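Side-chain contact in 2',5'-phosphodiesterase 12 (Homo sapiens, PDB 4Z0V), which belongs to the endonuclease/exonuclease/phosphatase family, with a DNase I-like fold that follows an N-terminal domain of its own: residues 295-298 with 299-303. Numbering follows the deposited sequence.
Sequences GYIR and LIQMA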
loop_
_atom_site.group_PDB
_atom_site.type_symbol
_atom_site.label_atom_id
_atom_site.label_comp_id
_atom_site.label_asym_id
_atom_site.label_seq_id
_atom_site.Cartn_x
_atom_site.Cartn_y
_atom_site.Cartn_z
ATOM N N GLY A 295 -7.947 4.863 -21.745
ATOM C CA GLY A 295 -6.672 5.560 -21.932
ATOM C C GLY A 295 -6.789 7.074 -21.835
ATOM O O GLY A 295 -5.966 7.719 -21.164
ATOM N N TYR A 296 -7.830 7.671 -22.485
ATOM C CA TYR A 296 -7.960 9.137 -22.448
ATOM C C TYR A 296 -8.318 9.605 -21.033
ATOM O O TYR A 296 -7.951 10.708 -20.644
ATOM C CB TYR A 296 -8.984 9.678 -23.481
ATOM C CG TYR A 296 -10.444 9.493 -23.113
ATOM C CD1 TYR A 296 -11.116 10.438 -22.343
ATOM C CD2 TYR A 296 -11.171 8.409 -23.591
ATOM C CE1 TYR A 296 -12.464 10.284 -22.019
ATOM C CE2 TYR A 296 -12.516 8.236 -23.262
ATOM C CZ TYR A 296 -13.160 9.181 -22.483
ATOM O OH TYR A 296 -14.492 9.025 -22.177
ATOM N N ILE A 297 -9.083 8.786 -20.302
ATOM C CA ILE A 297 -9.508 9.127 -18.930
ATOM C C ILE A 297 -8.269 9.182 -18.034
ATOM O O ILE A 297 -8.123 10.125 -17.266
ATOM C CB ILE A 297 -10.564 8.142 -18.402
ATOM C CG1 ILE A 297 -11.897 8.327 -19.183
ATOM C CG2 ILE A 297 -10.789 8.343 -16.869
ATOM C CD1 ILE A 297 -12.902 7.257 -19.008
ATOM N N ARG A 298 -7.372 8.184 -18.161
ATOM C CA ARG A 298 -6.154 8.110 -17.357
ATOM C C ARG A 298 -5.220 9.282 -17.684
ATOM O O ARG A 298 -4.588 9.828 -16.777
ATOM C CB ARG A 298 -5.479 6.747 -17.556
ATOM C CG ARG A 298 -6.306 5.646 -16.871
ATOM C CD ARG A 298 -5.579 4.315 -16.932
ATOM N NE ARG A 298 -5.689 3.688 -18.256
ATOM C CZ ARG A 298 -6.695 2.903 -18.625
ATOM N NH1 ARG A 298 -6.694 2.332 -19.827
ATOM N NH2 ARG A 298 -7.707 2.680 -17.800
ATOM N N LEU A 299 -5.171 9.707 -18.954
ATOM C CA LEU A 299 -4.378 10.874 -19.336
ATOM C C LEU A 299 -4.894 12.127 -18.627
ATOM O O LEU A 299 -4.096 12.916 -18.093
ATOM C CB LEU A 299 -4.427 11.070 -20.860
ATOM C CG LEU A 299 -3.296 10.368 -21.602
ATOM C CD1 LEU A 299 -3.664 10.133 -23.088
ATOM C CD2 LEU A 299 -1.989 11.205 -21.497
ATOM N N ILE A 300 -6.219 12.312 -18.624
ATOM C CA ILE A 300 -6.793 13.517 -18.009
ATOM C C ILE A 300 -6.612 13.429 -16.495
ATOM O O ILE A 300 -6.224 14.425 -15.877
ATOM C CB ILE A 300 -8.252 13.779 -18.449
ATOM C CG1 ILE A 300 -8.272 14.208 -19.954
ATOM C CG2 ILE A 300 -8.914 14.878 -17.584
ATOM C CD1 ILE A 300 -9.488 13.870 -20.617
ATOM N N GLN A 301 -6.812 12.236 -15.911
ATOM C CA GLN A 301 -6.602 12.088 -14.455
ATOM C C GLN A 301 -5.141 12.400 -14.070
ATOM O O GLN A 301 -4.895 13.133 -13.094
ATOM C CB GLN A 301 -6.997 10.686 -13.978
ATOM C CG GLN A 301 -8.477 10.433 -14.062
ATOM C CD GLN A 301 -8.919 9.111 -13.484
ATOM O OE1 GLN A 301 -8.201 8.098 -13.545
ATOM N NE2 GLN A 301 -10.186 9.052 -13.062
ATOM N N MET A 302 -4.184 11.901 -14.870
ATOM C CA MET A 302 -2.759 12.157 -14.645
ATOM C C MET A 302 -2.445 13.661 -14.784
ATOM O O MET A 302 -1.681 14.194 -13.978
ATOM C CB MET A 302 -1.894 11.302 -15.601
ATOM C CG MET A 302 -0.371 11.525 -15.466
ATOM S SD MET A 302 0.286 11.310 -13.782
ATOM C CE MET A 302 -0.309 9.805 -13.382
ATOM N N ALA A 303 -3.051 14.348 -15.763
ATOM C CA ALA A 303 -2.830 15.792 -15.952
ATOM C C ALA A 303 -3.319 16.584 -14.709
ATOM O O ALA A 303 -2.620 17.497 -14.246
ATOM C CB ALA A 303 -3.559 16.264 -17.203
#
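Four successive i+4 to i backbone hydrogen bonds, from Leu-299 N to Gly-295 O, Ile-300 N to Tyr-296 O, Gln-301 N to Ile-297 O and Met-302 N to Arg-298 O, with N-H...O angles of 155° to 163°, define the first turns of alpha-helix 295-316. This helix is the crossover of a beta-alpha-beta unit, between strands 280-287 and 322-327 of the DNase I-like fold. On one flank Ile-300 CD1 meets the rim of the Tyr-296 ring close to the ring plane, 4.2 Å from Tyr-296 CD1. A chi1 of 76° places Tyr-296 CG between its backbone N and carbonyl carbon, a setting that leaves one ring face over Ile-297 CG1, which lies 3.5 Å from the ring plane, nearer its margin than its middle. Helix 253-261 meets this pair through Val-259, while Tyr-296 OH is hydrogen-bonded to Glu-359 OE1. Ile-297 and Gln-301 run alongside each other in one direction, Ile-297 CG2 standing 3.9 Å from Gln-301 NE2. The amide of Gln-301 is gripped at both ends, NE2 by Ser-264 OG and OE1 by Tyr-289 N, which should fix its rotation. Arg-298, bent at its third torsion, turns its guanidinium back to the chain before the helix, where NH2 is hydrogen-bonded to His-291 O and Tyr-289 O. At the start of the Gln-301 side chain, CG packs 3.2 Å from Ile-297 O, the same oxygen that accepts the hydrogen bond from Gln-301 N.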